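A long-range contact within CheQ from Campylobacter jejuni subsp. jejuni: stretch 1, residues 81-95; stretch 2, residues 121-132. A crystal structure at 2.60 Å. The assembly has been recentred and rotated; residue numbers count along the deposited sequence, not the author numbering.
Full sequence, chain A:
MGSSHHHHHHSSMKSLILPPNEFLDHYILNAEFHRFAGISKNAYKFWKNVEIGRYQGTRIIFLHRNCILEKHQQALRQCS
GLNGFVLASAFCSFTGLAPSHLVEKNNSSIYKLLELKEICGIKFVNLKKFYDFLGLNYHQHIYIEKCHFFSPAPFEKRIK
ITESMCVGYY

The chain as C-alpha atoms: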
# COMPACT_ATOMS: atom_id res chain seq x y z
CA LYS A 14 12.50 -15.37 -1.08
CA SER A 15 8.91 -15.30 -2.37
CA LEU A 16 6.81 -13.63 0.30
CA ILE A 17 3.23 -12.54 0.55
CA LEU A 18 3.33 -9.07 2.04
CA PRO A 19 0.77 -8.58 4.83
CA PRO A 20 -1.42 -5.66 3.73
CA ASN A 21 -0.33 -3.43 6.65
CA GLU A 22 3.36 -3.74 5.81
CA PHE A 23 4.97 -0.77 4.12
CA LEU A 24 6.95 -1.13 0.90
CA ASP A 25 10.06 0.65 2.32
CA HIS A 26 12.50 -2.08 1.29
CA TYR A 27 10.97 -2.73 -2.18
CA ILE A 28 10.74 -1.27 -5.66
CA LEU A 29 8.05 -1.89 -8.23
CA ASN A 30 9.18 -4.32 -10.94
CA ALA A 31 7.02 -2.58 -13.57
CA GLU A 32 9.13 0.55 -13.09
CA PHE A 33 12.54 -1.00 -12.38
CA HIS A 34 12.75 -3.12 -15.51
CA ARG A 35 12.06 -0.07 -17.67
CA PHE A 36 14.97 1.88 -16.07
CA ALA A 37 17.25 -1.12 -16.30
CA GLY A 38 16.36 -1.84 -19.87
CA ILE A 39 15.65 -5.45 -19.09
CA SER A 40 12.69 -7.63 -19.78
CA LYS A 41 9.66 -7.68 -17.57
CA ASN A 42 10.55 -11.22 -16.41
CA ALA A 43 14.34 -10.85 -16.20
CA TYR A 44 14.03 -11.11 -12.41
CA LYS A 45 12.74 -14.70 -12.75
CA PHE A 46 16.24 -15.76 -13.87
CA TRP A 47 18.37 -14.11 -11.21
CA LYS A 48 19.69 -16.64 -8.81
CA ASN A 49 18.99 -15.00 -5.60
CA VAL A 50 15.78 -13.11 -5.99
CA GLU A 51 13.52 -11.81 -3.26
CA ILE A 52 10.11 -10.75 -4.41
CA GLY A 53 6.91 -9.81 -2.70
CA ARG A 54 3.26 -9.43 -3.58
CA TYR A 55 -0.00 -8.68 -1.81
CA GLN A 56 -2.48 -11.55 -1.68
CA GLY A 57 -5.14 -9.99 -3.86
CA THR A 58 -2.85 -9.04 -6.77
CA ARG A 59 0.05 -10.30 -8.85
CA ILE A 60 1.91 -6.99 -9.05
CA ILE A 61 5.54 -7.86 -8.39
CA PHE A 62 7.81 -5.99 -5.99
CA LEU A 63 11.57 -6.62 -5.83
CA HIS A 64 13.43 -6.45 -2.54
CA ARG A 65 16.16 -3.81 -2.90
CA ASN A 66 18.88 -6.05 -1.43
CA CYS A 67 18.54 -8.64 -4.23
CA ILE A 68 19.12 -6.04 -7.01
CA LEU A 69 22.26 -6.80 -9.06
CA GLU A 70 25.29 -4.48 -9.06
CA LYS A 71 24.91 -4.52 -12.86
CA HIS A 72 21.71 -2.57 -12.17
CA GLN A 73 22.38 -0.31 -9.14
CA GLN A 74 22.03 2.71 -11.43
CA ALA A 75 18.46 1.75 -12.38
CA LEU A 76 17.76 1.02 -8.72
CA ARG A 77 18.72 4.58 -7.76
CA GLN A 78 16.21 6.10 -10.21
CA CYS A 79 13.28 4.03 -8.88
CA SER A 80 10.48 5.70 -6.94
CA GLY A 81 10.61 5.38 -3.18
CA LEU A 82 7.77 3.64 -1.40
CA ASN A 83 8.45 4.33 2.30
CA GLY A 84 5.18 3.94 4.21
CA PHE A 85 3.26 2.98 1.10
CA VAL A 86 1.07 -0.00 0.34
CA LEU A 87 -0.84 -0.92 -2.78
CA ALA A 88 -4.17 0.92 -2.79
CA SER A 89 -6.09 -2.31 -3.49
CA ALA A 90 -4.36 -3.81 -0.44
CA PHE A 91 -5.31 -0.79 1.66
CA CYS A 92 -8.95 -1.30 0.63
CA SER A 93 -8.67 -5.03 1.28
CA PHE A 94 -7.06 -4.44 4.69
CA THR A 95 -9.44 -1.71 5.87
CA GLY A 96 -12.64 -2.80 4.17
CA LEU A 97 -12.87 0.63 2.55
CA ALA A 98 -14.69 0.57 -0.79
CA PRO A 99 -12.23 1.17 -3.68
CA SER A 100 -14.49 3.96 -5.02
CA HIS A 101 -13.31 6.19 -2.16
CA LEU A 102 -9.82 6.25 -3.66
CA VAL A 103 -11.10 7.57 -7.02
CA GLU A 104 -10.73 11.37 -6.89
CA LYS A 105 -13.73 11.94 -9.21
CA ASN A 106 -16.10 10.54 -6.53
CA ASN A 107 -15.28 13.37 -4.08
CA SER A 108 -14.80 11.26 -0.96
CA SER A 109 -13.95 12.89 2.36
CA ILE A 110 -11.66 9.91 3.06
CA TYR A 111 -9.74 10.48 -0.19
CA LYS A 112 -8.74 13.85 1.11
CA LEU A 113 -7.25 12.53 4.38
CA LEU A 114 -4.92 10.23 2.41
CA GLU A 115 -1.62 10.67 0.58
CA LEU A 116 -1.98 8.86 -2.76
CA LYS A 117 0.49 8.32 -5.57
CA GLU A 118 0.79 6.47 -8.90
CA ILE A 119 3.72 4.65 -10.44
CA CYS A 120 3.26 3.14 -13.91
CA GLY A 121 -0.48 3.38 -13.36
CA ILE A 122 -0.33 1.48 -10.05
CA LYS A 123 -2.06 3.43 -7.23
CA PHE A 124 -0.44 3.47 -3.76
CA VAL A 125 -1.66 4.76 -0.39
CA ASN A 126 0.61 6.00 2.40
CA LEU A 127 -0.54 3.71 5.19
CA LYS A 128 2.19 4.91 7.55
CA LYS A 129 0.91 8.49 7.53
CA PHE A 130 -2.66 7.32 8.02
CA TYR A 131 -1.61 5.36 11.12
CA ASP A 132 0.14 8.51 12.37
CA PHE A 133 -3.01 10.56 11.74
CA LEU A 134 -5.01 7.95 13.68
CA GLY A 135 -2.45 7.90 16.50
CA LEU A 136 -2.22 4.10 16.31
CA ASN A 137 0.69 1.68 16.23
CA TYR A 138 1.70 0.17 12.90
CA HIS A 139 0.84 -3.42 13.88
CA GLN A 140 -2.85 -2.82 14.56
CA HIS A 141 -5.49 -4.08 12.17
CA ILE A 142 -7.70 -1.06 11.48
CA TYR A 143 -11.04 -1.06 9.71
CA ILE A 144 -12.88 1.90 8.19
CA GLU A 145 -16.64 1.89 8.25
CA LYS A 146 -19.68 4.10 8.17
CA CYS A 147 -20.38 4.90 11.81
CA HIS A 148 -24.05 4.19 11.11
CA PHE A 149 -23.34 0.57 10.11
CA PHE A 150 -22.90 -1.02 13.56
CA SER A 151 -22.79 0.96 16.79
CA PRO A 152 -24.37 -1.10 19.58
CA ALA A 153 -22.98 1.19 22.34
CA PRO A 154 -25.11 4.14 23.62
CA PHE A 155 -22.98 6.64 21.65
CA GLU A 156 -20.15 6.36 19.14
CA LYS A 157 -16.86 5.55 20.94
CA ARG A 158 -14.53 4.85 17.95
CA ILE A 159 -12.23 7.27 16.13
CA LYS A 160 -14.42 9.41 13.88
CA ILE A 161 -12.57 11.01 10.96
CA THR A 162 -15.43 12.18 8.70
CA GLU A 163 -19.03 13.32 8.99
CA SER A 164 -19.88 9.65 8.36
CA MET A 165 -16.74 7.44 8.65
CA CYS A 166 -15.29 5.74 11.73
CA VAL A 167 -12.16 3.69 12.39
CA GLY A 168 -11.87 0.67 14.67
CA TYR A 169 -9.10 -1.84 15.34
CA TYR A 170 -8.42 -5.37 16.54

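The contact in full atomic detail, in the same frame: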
# COMPACT_ATOMS: atom_id res chain seq x y z
N GLY A 81 10.67 5.87 -4.54
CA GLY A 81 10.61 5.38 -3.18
C GLY A 81 9.18 5.03 -2.77
O GLY A 81 8.20 5.57 -3.28
N LEU A 82 9.08 4.10 -1.83
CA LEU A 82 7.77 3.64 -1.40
C LEU A 82 7.67 3.56 0.12
O LEU A 82 6.86 2.78 0.64
CB LEU A 82 7.46 2.27 -2.03
CG LEU A 82 7.39 2.20 -3.56
CD1 LEU A 82 7.64 0.77 -4.04
CD2 LEU A 82 6.03 2.68 -4.03
N ASN A 83 8.49 4.34 0.84
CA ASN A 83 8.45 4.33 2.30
C ASN A 83 7.06 4.67 2.80
O ASN A 83 6.47 5.68 2.41
CB ASN A 83 9.46 5.32 2.86
CG ASN A 83 10.90 4.86 2.65
OD1 ASN A 83 11.16 3.69 2.40
ND2 ASN A 83 11.83 5.80 2.76
N GLY A 84 6.52 3.80 3.67
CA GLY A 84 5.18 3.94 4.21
C GLY A 84 4.06 3.57 3.27
O GLY A 84 2.89 3.62 3.67
N PHE A 85 4.35 3.22 2.02
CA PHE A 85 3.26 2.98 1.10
C PHE A 85 2.85 1.53 1.08
O PHE A 85 3.62 0.63 1.43
CB PHE A 85 3.62 3.45 -0.31
CG PHE A 85 3.52 4.93 -0.48
CD1 PHE A 85 4.59 5.75 -0.12
CD2 PHE A 85 2.35 5.52 -0.97
CE1 PHE A 85 4.50 7.13 -0.27
CE2 PHE A 85 2.25 6.90 -1.13
CZ PHE A 85 3.33 7.71 -0.78
N VAL A 86 1.60 1.31 0.68
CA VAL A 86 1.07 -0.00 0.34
C VAL A 86 0.25 0.16 -0.93
O VAL A 86 -0.16 1.27 -1.29
CB VAL A 86 0.19 -0.60 1.47
CG1 VAL A 86 0.90 -0.53 2.80
CG2 VAL A 86 -1.14 0.13 1.53
N LEU A 87 0.05 -0.94 -1.64
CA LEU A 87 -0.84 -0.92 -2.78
C LEU A 87 -2.23 -0.45 -2.34
O LEU A 87 -2.71 -0.83 -1.27
CB LEU A 87 -0.93 -2.32 -3.39
CG LEU A 87 -0.76 -2.50 -4.88
CD1 LEU A 87 0.38 -1.65 -5.36
CD2 LEU A 87 -0.44 -3.96 -5.09
N ALA A 88 -2.86 0.39 -3.16
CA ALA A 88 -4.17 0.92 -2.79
C ALA A 88 -5.20 -0.19 -2.66
O ALA A 88 -6.01 -0.18 -1.72
CB ALA A 88 -4.63 1.96 -3.80
N SER A 89 -5.21 -1.14 -3.60
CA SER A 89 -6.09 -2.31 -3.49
C SER A 89 -5.88 -3.06 -2.18
O SER A 89 -6.84 -3.57 -1.59
CB SER A 89 -5.85 -3.26 -4.66
OG SER A 89 -4.45 -3.53 -4.78
N ALA A 90 -4.63 -3.16 -1.72
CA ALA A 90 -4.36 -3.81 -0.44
C ALA A 90 -4.91 -2.99 0.72
O ALA A 90 -5.47 -3.54 1.67
CB ALA A 90 -2.86 -4.05 -0.26
N PHE A 91 -4.74 -1.67 0.65
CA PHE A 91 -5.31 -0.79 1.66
C PHE A 91 -6.82 -1.00 1.76
O PHE A 91 -7.37 -1.08 2.86
CB PHE A 91 -4.97 0.66 1.34
CG PHE A 91 -5.54 1.66 2.32
CD1 PHE A 91 -6.79 2.22 2.11
CD2 PHE A 91 -4.80 2.06 3.42
CE1 PHE A 91 -7.31 3.16 3.01
CE2 PHE A 91 -5.32 3.00 4.32
CZ PHE A 91 -6.58 3.54 4.10
N CYS A 92 -7.50 -1.10 0.61
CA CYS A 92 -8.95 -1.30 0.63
C CYS A 92 -9.30 -2.70 1.11
O CYS A 92 -10.30 -2.89 1.82
CB CYS A 92 -9.54 -1.04 -0.75
SG CYS A 92 -9.34 0.67 -1.34
N SER A 93 -8.51 -3.69 0.73
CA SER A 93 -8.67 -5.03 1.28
C SER A 93 -8.50 -5.01 2.80
O SER A 93 -9.39 -5.42 3.55
CB SER A 93 -7.66 -5.98 0.61
OG SER A 93 -7.66 -7.28 1.18
N PHE A 94 -7.37 -4.48 3.27
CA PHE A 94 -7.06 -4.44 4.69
C PHE A 94 -8.15 -3.73 5.50
O PHE A 94 -8.64 -4.26 6.50
CB PHE A 94 -5.70 -3.75 4.86
CG PHE A 94 -5.17 -3.72 6.26
CD1 PHE A 94 -5.01 -4.87 6.99
CD2 PHE A 94 -4.75 -2.52 6.82
CE1 PHE A 94 -4.49 -4.83 8.27
CE2 PHE A 94 -4.22 -2.48 8.10
CZ PHE A 94 -4.10 -3.64 8.83
N THR A 95 -8.57 -2.54 5.06
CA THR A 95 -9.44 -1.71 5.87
C THR A 95 -10.91 -1.96 5.60
O THR A 95 -11.75 -1.42 6.33
CB THR A 95 -9.18 -0.22 5.61
OG1 THR A 95 -9.54 0.10 4.26
CG2 THR A 95 -7.74 0.15 5.86
N GLY A 121 0.94 3.70 -13.45
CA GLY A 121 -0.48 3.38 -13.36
C GLY A 121 -0.88 2.50 -12.19
O GLY A 121 -2.04 2.10 -12.11
N ILE A 122 0.03 2.17 -11.29
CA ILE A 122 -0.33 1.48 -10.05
C ILE A 122 -0.56 2.53 -8.96
O ILE A 122 0.31 3.39 -8.73
CB ILE A 122 0.76 0.48 -9.64
CG1 ILE A 122 1.15 -0.41 -10.82
CG2 ILE A 122 0.28 -0.38 -8.51
CD1 ILE A 122 -0.02 -1.19 -11.38
N LYS A 123 -1.71 2.47 -8.29
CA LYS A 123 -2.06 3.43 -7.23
C LYS A 123 -1.59 2.92 -5.87
O LYS A 123 -1.87 1.77 -5.50
CB LYS A 123 -3.57 3.67 -7.20
CG LYS A 123 -3.99 5.00 -6.54
CD LYS A 123 -5.50 5.07 -6.28
CE LYS A 123 -6.33 4.94 -7.55
NZ LYS A 123 -7.70 4.37 -7.31
N PHE A 124 -0.89 3.78 -5.12
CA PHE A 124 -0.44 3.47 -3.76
C PHE A 124 -1.06 4.43 -2.75
O PHE A 124 -1.42 5.57 -3.08
CB PHE A 124 1.09 3.54 -3.64
CG PHE A 124 1.82 2.60 -4.53
CD1 PHE A 124 1.95 2.87 -5.89
CD2 PHE A 124 2.38 1.44 -4.02
CE1 PHE A 124 2.63 2.00 -6.72
CE2 PHE A 124 3.07 0.57 -4.84
CZ PHE A 124 3.19 0.85 -6.20
N VAL A 125 -1.17 3.97 -1.51
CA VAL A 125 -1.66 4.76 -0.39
C VAL A 125 -0.58 4.78 0.68
O VAL A 125 0.09 3.76 0.91
CB VAL A 125 -2.97 4.19 0.21
CG1 VAL A 125 -3.33 4.93 1.47
CG2 VAL A 125 -4.10 4.27 -0.77
N ASN A 126 -0.39 5.92 1.34
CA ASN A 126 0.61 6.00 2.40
C ASN A 126 -0.04 5.56 3.69
O ASN A 126 -0.66 6.35 4.41
CB ASN A 126 1.20 7.39 2.53
CG ASN A 126 2.42 7.41 3.42
OD1 ASN A 126 2.43 6.79 4.49
ND2 ASN A 126 3.47 8.07 2.98
N LEU A 127 0.10 4.26 4.00
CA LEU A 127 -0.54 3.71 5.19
C LEU A 127 0.13 4.24 6.45
O LEU A 127 -0.54 4.46 7.46
CB LEU A 127 -0.46 2.18 5.15
CG LEU A 127 -1.16 1.40 6.26
CD1 LEU A 127 -2.57 1.89 6.36
CD2 LEU A 127 -1.17 -0.07 5.91
N LYS A 128 1.44 4.44 6.39
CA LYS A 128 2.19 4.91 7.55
C LYS A 128 1.66 6.25 8.03
O LYS A 128 1.44 6.44 9.23
CB LYS A 128 3.67 5.01 7.22
CG LYS A 128 4.56 5.28 8.43
CD LYS A 128 5.99 5.60 8.00
CE LYS A 128 6.95 5.53 9.18
NZ LYS A 128 6.83 6.72 10.07
N LYS A 129 1.42 7.19 7.11
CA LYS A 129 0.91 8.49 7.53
C LYS A 129 -0.51 8.38 8.06
O LYS A 129 -0.88 9.11 9.00
CB LYS A 129 0.97 9.50 6.38
CG LYS A 129 2.38 9.88 6.02
CD LYS A 129 2.45 10.97 4.97
CE LYS A 129 3.92 11.25 4.63
NZ LYS A 129 4.13 12.45 3.78
N PHE A 130 -1.30 7.47 7.52
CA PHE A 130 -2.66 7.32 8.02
C PHE A 130 -2.65 6.81 9.46
O PHE A 130 -3.36 7.34 10.33
CB PHE A 130 -3.43 6.39 7.10
CG PHE A 130 -4.88 6.34 7.36
CD1 PHE A 130 -5.63 7.51 7.40
CD2 PHE A 130 -5.53 5.13 7.54
CE1 PHE A 130 -7.01 7.46 7.61
CE2 PHE A 130 -6.90 5.07 7.76
CZ PHE A 130 -7.64 6.24 7.80
N TYR A 131 -1.82 5.80 9.74
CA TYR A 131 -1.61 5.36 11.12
C TYR A 131 -1.22 6.52 12.03
O TYR A 131 -1.74 6.66 13.14
CB TYR A 131 -0.52 4.28 11.17
CG TYR A 131 -0.97 2.84 10.95
CD1 TYR A 131 -1.85 2.22 11.83
CD2 TYR A 131 -0.46 2.08 9.91
CE1 TYR A 131 -2.23 0.90 11.65
CE2 TYR A 131 -0.83 0.75 9.72
CZ TYR A 131 -1.72 0.18 10.60
OH TYR A 131 -2.10 -1.13 10.43
N ASP A 132 -0.29 7.37 11.56
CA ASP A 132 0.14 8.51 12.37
C ASP A 132 -1.02 9.46 12.63
O ASP A 132 -1.22 9.93 13.76
CB ASP A 132 1.28 9.24 11.67
CG ASP A 132 2.56 8.41 11.57
OD1 ASP A 132 2.74 7.45 12.36
OD2 ASP A 132 3.39 8.73 10.69
O HOH W 1 -3.47 -0.47 -6.27

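Two short strands, 85-87 and 122-126, run antiparallel, and each leads directly into a helix, so one small sheet carries two helices and their apolar side chains. The contact buries 908 Å² in all. Read along stretch 2, it opens loosely: Gly121 lies out of reach, and its backbone angles by themselves call for glycine. Ile122 makes the first touch, its CG2 lying 3.4 Å from Leu87 CD1.

Lys123 offers its carbonyl to the other stretch. This carbonyl accepts a hydrogen bond from the amide at the start of the first helix, Ala88 N to Lys123 O at 2.9 Å, and also one from water 1, which lies 2.9 Å from Lys123 O and in turn accepts from Ser89 N at 3.3 Å. First-turn amides lack a carbonyl within the helix; here Lys123 O takes that of Ala88 and the water that of Ser89.

Phe124 pairs with Leu87 without a hydrogen bond between them, and its ring is clamped from both sides. Leu87 CD1 sits over one face, 3.5 Å from Phe124 CE2, and Leu82 CD2 over the opposite face, 3.7 Å from the same CE2; both are CH-pi contacts, methyl groups against the pi cloud. The CA-to-CB bond of Leu87 points away from stretch 2, yet the end of its side chain returns to reach the ring.

Val125 is the centre of the ladder. It exchanges two backbone hydrogen bonds with Val86, Val86 N to Val125 O and Val125 N to Val86 O, each 2.9 Å and nearly straight. Its side chain lies on the same sheet face as that of Val86, where the first helix packs: CG2 meets Ala88 CB at 3.8 Å, and CG1 lies over the face of the Phe91 ring, 3.8 Å from Phe91 CD2.

Asn126 shares the other face with Phe85, and its CB lies over the Phe85 ring, 4.0 Å from the centroid. At the N-cap of the second helix, its OD1 accepts from Lys129 N at 2.8 Å. The carbonyl of Gly84 also serves this helix start: Lys128 N donates to Gly84 O at 3.2 Å with good geometry, and Leu127 N at 2.9 Å in a weak bond. Gly84 belongs to a type II turn and has positive phi, which favours glycine; an ideal CB there would also come 2.9 Å from both Lys128 CB and Asn126 OD1, so the close approach depends on its absence.

Leu127 then bridges the Val86 strand and the first helix, with CD2 3.8 Å from Val86 CG1 and CD1 at the edge of the Phe91 ring, 3.6 Å from CE2. One turn later Phe130 receives the Phe91 edge on its face in an offset pair, centroids 5.7 Å apart. Tyr131 closes the contact, its OH 3.4 Å from Phe94 CE2 at that ring's edge.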